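Local coordinates for Non-structural protein 5 (Modoc virus, PDB 2WA2), which probably methylates the cap of viral RNA at guanine N7 and at the ribose 2'-O, using S-adenosylmethionine as methyl donor, at residues 152-157 and 171-176; 179-182 and 186-189. The protein carries 4 engineered substitutions. All coordinates share one frame; numbering follows the deposited sequence.

Interaction 1: residues 152-157 and 171-176; sequences VLCDIG and LTVLNV. With SAM (S-adenosylmethionine), chain C.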
loop_
_atom_site.group_PDB
_atom_site.type_symbol
_atom_site.label_atom_id
_atom_site.label_comp_id
_atom_site.label_asym_id
_atom_site.label_seq_id
_atom_site.Cartn_x
_atom_site.Cartn_y
_atom_site.Cartn_z
ATOM N N VAL A 152 10.171 6.384 0.002
ATOM C CA VAL A 152 9.682 5.470 -1.042
ATOM C C VAL A 152 8.223 5.113 -0.777
ATOM O O VAL A 152 7.910 4.481 0.234
ATOM C CB VAL A 152 10.550 4.224 -1.118
ATOM C CG1 VAL A 152 9.950 3.196 -2.104
ATOM C CG2 VAL A 152 11.982 4.607 -1.447
ATOM N N LEU A 153 7.342 5.528 -1.681
ATOM C CA LEU A 153 5.904 5.233 -1.587
ATOM C C LEU A 153 5.551 4.230 -2.654
ATOM O O LEU A 153 6.028 4.331 -3.774
ATOM C CB LEU A 153 5.042 6.497 -1.809
ATOM C CG LEU A 153 5.275 7.670 -0.846
ATOM C CD1 LEU A 153 4.286 8.796 -1.150
ATOM C CD2 LEU A 153 5.180 7.230 0.640
ATOM N N CYS A 154 4.673 3.277 -2.335
ATOM C CA CYS A 154 4.225 2.360 -3.381
ATOM C C CYS A 154 2.848 1.849 -3.028
ATOM O O CYS A 154 2.651 1.320 -1.936
ATOM C CB CYS A 154 5.183 1.187 -3.499
ATOM S SG CYS A 154 4.788 -0.008 -4.817
ATOM N N ASP A 155 1.905 2.037 -3.933
ATOM C CA ASP A 155 0.526 1.651 -3.646
ATOM C C ASP A 155 0.030 0.685 -4.731
ATOM O O ASP A 155 -1.112 0.758 -5.175
ATOM C CB ASP A 155 -0.336 2.912 -3.529
ATOM C CG ASP A 155 -1.695 2.675 -2.851
ATOM O OD1 ASP A 155 -1.842 1.751 -2.029
ATOM O OD2 ASP A 155 -2.619 3.456 -3.120
ATOM N N ILE A 156 0.902 -0.231 -5.139
ATOM C CA ILE A 156 0.544 -1.243 -6.137
ATOM C C ILE A 156 -0.128 -2.463 -5.477
ATOM O O ILE A 156 0.320 -2.939 -4.438
ATOM C CB ILE A 156 1.798 -1.689 -6.930
ATOM C CG1 ILE A 156 2.355 -0.515 -7.744
ATOM C CG2 ILE A 156 1.508 -2.875 -7.850
ATOM C CD1 ILE A 156 3.619 -0.872 -8.436
ATOM N N GLY A 157 -1.196 -2.962 -6.099
ATOM C CA GLY A 157 -1.829 -4.200 -5.661
ATOM C C GLY A 157 -3.291 -4.067 -6.001
ATOM O O GLY A 157 -4.013 -3.286 -5.380
ATOM N N LEU A 171 4.399 -10.366 -3.480
ATOM C CA LEU A 171 5.811 -10.756 -3.438
ATOM C C LEU A 171 6.647 -9.984 -4.425
ATOM O O LEU A 171 7.755 -9.548 -4.097
ATOM C CB LEU A 171 5.968 -12.256 -3.645
ATOM C CG LEU A 171 5.586 -13.166 -2.487
ATOM C CD1 LEU A 171 5.959 -14.573 -2.857
ATOM C CD2 LEU A 171 6.262 -12.737 -1.115
ATOM N N THR A 172 6.128 -9.817 -5.644
ATOM C CA THR A 172 6.820 -9.035 -6.645
ATOM C C THR A 172 7.070 -7.605 -6.202
ATOM O O THR A 172 8.171 -7.104 -6.355
ATOM C CB THR A 172 6.045 -9.052 -7.993
ATOM O OG1 THR A 172 6.053 -10.392 -8.487
ATOM C CG2 THR A 172 6.716 -8.139 -9.016
ATOM N N VAL A 173 6.046 -6.952 -5.665
ATOM C CA VAL A 173 6.191 -5.584 -5.120
ATOM C C VAL A 173 7.244 -5.524 -4.005
ATOM O O VAL A 173 8.128 -4.666 -4.027
ATOM C CB VAL A 173 4.847 -5.030 -4.620
ATOM C CG1 VAL A 173 5.003 -3.714 -3.857
ATOM C CG2 VAL A 173 3.882 -4.841 -5.800
ATOM N N LEU A 174 7.136 -6.425 -3.032
ATOM C CA LEU A 174 8.089 -6.443 -1.918
ATOM C C LEU A 174 9.546 -6.632 -2.392
ATOM O O LEU A 174 10.444 -5.944 -1.901
ATOM C CB LEU A 174 7.699 -7.509 -0.899
ATOM C CG LEU A 174 6.347 -7.212 -0.193
ATOM C CD1 LEU A 174 6.053 -8.255 0.868
ATOM C CD2 LEU A 174 6.267 -5.763 0.412
ATOM N N ASN A 175 9.760 -7.554 -3.329
ATOM C CA ASN A 175 11.087 -7.747 -3.919
ATOM C C ASN A 175 11.616 -6.456 -4.598
ATOM O O ASN A 175 12.785 -6.071 -4.428
ATOM C CB ASN A 175 11.092 -8.961 -4.861
ATOM C CG ASN A 175 12.467 -9.274 -5.383
ATOM O OD1 ASN A 175 12.726 -9.120 -6.574
ATOM N ND2 ASN A 175 13.390 -9.658 -4.483
ATOM N N VAL A 176 10.748 -5.768 -5.329
ATOM C CA VAL A 176 11.119 -4.502 -5.969
ATOM C C VAL A 176 11.452 -3.433 -4.914
ATOM O O VAL A 176 12.513 -2.776 -4.956
ATOM C CB VAL A 176 9.999 -4.019 -6.913
ATOM C CG1 VAL A 176 10.277 -2.611 -7.405
ATOM C CG2 VAL A 176 9.836 -5.021 -8.068
HETATM N N SAM C . -1.890 5.686 -4.692
HETATM C CA SAM C . -2.834 5.751 -5.857
HETATM C C SAM C . -3.656 7.043 -5.806
HETATM O O SAM C . -3.668 7.706 -4.763
HETATM O OXT SAM C . -4.333 7.454 -6.767
HETATM C CB SAM C . -3.770 4.543 -5.851
HETATM C CG SAM C . -3.080 3.229 -6.196
HETATM S SD SAM C . -3.037 3.085 -7.990
HETATM C CE SAM C . -4.664 2.306 -8.245
HETATM C "C5'" SAM C . -2.021 1.617 -8.250
HETATM C "C4'" SAM C . -1.444 1.750 -9.660
HETATM O "O4'" SAM C . -0.287 0.975 -9.836
HETATM C "C3'" SAM C . -2.432 1.270 -10.721
HETATM O "O3'" SAM C . -2.916 2.412 -11.384
HETATM C "C2'" SAM C . -1.622 0.406 -11.671
HETATM O "O2'" SAM C . -1.838 0.820 -12.997
HETATM C "C1'" SAM C . -0.189 0.698 -11.219
HETATM N N9 SAM C . 0.728 -0.409 -11.471
HETATM C C8 SAM C . 0.484 -1.745 -11.257
HETATM N N7 SAM C . 1.576 -2.441 -11.592
HETATM C C5 SAM C . 2.503 -1.547 -12.031
HETATM C C6 SAM C . 3.807 -1.706 -12.506
HETATM N N6 SAM C . 4.367 -2.895 -12.628
HETATM N N1 SAM C . 4.525 -0.577 -12.851
HETATM C C2 SAM C . 3.972 0.672 -12.755
HETATM N N3 SAM C . 2.684 0.853 -12.291
HETATM C C4 SAM C . 1.978 -0.269 -11.949
#
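C154, at the end of strand 151-154, meets V173 of helix 163-183 with its sulfur: SG lies 3.8 Å from V173 CG1. With chi1 at -178° SG is swung opposite the backbone N, and this brings it to the helix side, against V173; a small, weakly polar thiol suits this buried place beside a valine methyl.

With D155 the chain leaves the strand and the side chain turns from the helix to the cofactor. The ammonium N of S-adenosylmethionine donates a hydrogen bond to D155 OD2 at 2.8 Å, while OD1 of the same carboxylate is hydrogen-bonded to Y230 OH. With both oxygens engaged, the group is held against rotation.

I156 serves both sides. Its CG2 packs on V173 CG2 at 3.7 Å, the two branched chains crossing obliquely. On the ligand side, CG1 approaches the ribose O4' at 3.7 Å. CD1 rests over one face of the adenine, 3.8 Å from C5, and CG2 lies on the same side of the ring, 3.7 Å from C8. The beta-branched side chain thus has one methyl against both V173 and the adenine, while its longer branch extends over the nucleoside. G157 follows with phi 149° and psi 105°, where a CB would collide with the preceding carbonyl oxygen, and its own O accepts a hydrogen bond from K192 NZ.

V173 answers with a fork, CG1 to the cysteine and CG2 to the isoleucine. Across the Rossmann-like unit of this FtsJ-like domain the contact is therefore purely apolar, whereas the polar chemistry is turned to the cofactor. Hydrophobic packing sets the strand end against its helix, and D155 gives the ammonium group one acceptor.

Interaction 2: residues 179-182 and 186-189; sequences RWLE and GCGF
The return from helix to strand in a beta-alpha-beta crossover is where L181 packs on C187 and F189: helix 163-183 is ending, and the chain soon enters strand 188-193. L181 carries the helix side of this buried contact with both of its methyls. CD1 sits over one face of the F189 ring, 4.0 Å from the centroid and 16° off the ring normal, a CH-pi contact displaced toward the rim on the CD2 side. The second methyl, CD2, touches both partners, 3.5 Å from C187 SG and 3.7 Å from F189 CD2. A forked leucine suits the place, since one methyl can lie over the ring while the other packs against the sulfur.

In the crossover, strand 188-193 lies beside strand 151-154 and parallel to it, and the helix bridges the two. C187 and F189 both direct their CB toward the helix, as alternate residues of an extended chain do. The phenylalanine has its CG between the backbone N and carbonyl carbon (chi1 55°), which presents the ring to the leucine at about a right angle to its side chain. The ring is also stacked with F231 of the antiparallel strand 229-232.

G186 makes the turn with a positive phi of 83°, a conformation that glycine adopts readily. A water spans the junction, donating to L181 O at 2.6 Å and accepting from G186 N at 3.1 Å.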
loop_
_atom_site.group_PDB
_atom_site.type_symbol
_atom_site.label_atom_id
_atom_site.label_comp_id
_atom_site.label_asym_id
_atom_site.label_seq_id
_atom_site.Cartn_x
_atom_site.Cartn_y
_atom_site.Cartn_z
ATOM N N ARG A 179 14.837 -3.583 -3.139
ATOM C CA ARG A 179 15.945 -2.988 -3.893
ATOM C C ARG A 179 16.041 -1.483 -3.651
ATOM O O ARG A 179 17.146 -0.923 -3.488
ATOM C CB ARG A 179 15.797 -3.276 -5.390
ATOM C CG ARG A 179 15.980 -4.739 -5.726
ATOM C CD ARG A 179 15.571 -5.001 -7.156
ATOM N NE ARG A 179 15.449 -6.434 -7.391
ATOM C CZ ARG A 179 14.511 -6.995 -8.150
ATOM N NH1 ARG A 179 13.592 -6.241 -8.758
ATOM N NH2 ARG A 179 14.499 -8.317 -8.289
ATOM N N TRP A 180 14.896 -0.821 -3.619
ATOM C CA TRP A 180 14.867 0.605 -3.309
ATOM C C TRP A 180 15.384 0.905 -1.894
ATOM O O TRP A 180 16.154 1.849 -1.700
ATOM C CB TRP A 180 13.465 1.165 -3.500
ATOM C CG TRP A 180 13.107 1.320 -4.982
ATOM C CD1 TRP A 180 12.641 0.357 -5.846
ATOM C CD2 TRP A 180 13.207 2.526 -5.740
ATOM N NE1 TRP A 180 12.444 0.909 -7.112
ATOM C CE2 TRP A 180 12.775 2.237 -7.069
ATOM C CE3 TRP A 180 13.622 3.826 -5.428
ATOM C CZ2 TRP A 180 12.735 3.216 -8.075
ATOM C CZ3 TRP A 180 13.589 4.796 -6.433
ATOM C CH2 TRP A 180 13.154 4.476 -7.742
ATOM N N LEU A 181 14.950 0.108 -0.923
ATOM C CA LEU A 181 15.348 0.280 0.471
ATOM C C LEU A 181 16.837 -0.019 0.688
ATOM O O LEU A 181 17.492 0.638 1.500
ATOM C CB LEU A 181 14.490 -0.624 1.381
ATOM C CG LEU A 181 12.985 -0.318 1.362
ATOM C CD1 LEU A 181 12.189 -1.019 2.475
ATOM C CD2 LEU A 181 12.647 1.169 1.334
ATOM N N GLU A 182 17.343 -1.026 -0.012
ATOM C CA GLU A 182 18.772 -1.374 -0.016
ATOM C C GLU A 182 19.588 -0.220 -0.585
ATOM O O GLU A 182 20.590 0.156 0.008
ATOM C CB GLU A 182 19.007 -2.646 -0.840
ATOM C CG GLU A 182 20.375 -3.320 -0.716
ATOM C CD GLU A 182 20.340 -4.767 -1.235
ATOM O OE1 GLU A 182 19.217 -5.272 -1.521
ATOM O OE2 GLU A 182 21.419 -5.410 -1.358
ATOM N N GLY A 186 18.215 3.923 5.104
ATOM C CA GLY A 186 17.526 4.788 6.054
ATOM C C GLY A 186 16.344 5.591 5.560
ATOM O O GLY A 186 15.768 6.390 6.315
ATOM N N CYS A 187 15.961 5.405 4.297
ATOM C CA CYS A 187 14.838 6.145 3.763
ATOM C C CYS A 187 13.558 5.739 4.477
ATOM O O CYS A 187 13.471 4.630 5.034
ATOM C CB CYS A 187 14.687 5.909 2.250
ATOM S SG CYS A 187 14.237 4.232 1.819
ATOM N N GLY A 188 12.594 6.652 4.469
ATOM C CA GLY A 188 11.226 6.379 4.888
ATOM C C GLY A 188 10.496 5.606 3.794
ATOM O O GLY A 188 10.908 5.614 2.613
ATOM N N PHE A 189 9.430 4.910 4.183
ATOM C CA PHE A 189 8.695 4.116 3.186
ATOM C C PHE A 189 7.254 3.830 3.611
ATOM O O PHE A 189 6.906 3.824 4.815
ATOM C CB PHE A 189 9.469 2.822 2.815
ATOM C CG PHE A 189 9.835 1.961 4.004
ATOM C CD1 PHE A 189 8.888 1.090 4.586
ATOM C CD2 PHE A 189 11.114 2.031 4.562
ATOM C CE1 PHE A 189 9.251 0.305 5.698
ATOM C CE2 PHE A 189 11.465 1.237 5.669
ATOM C CZ PHE A 189 10.517 0.390 6.234
HETATM O O HOH W 1 17.049 1.333 3.972
#

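Interaction 1 closes before interaction 2 opens along the chain, and their centres lie 12 Å apart. Both belong to one beta-alpha-beta unit, strand 151-154, helix 163-183 and strand 188-193: the middle of the helix packs on the first strand's end, and its last turns on the start of the second strand. The strands are neighbours in the sheet, and the contacts meet there, with V152 N 2.8 Å from G188 O in a probable hydrogen bond and V152 CG2 against C187 SG. Residues 152-157 reach the S-adenosylmethionine, while the side chain of F189 stays about 14 Å away, so the same helix packs near the cofactor at its middle and farther from it near its last turns.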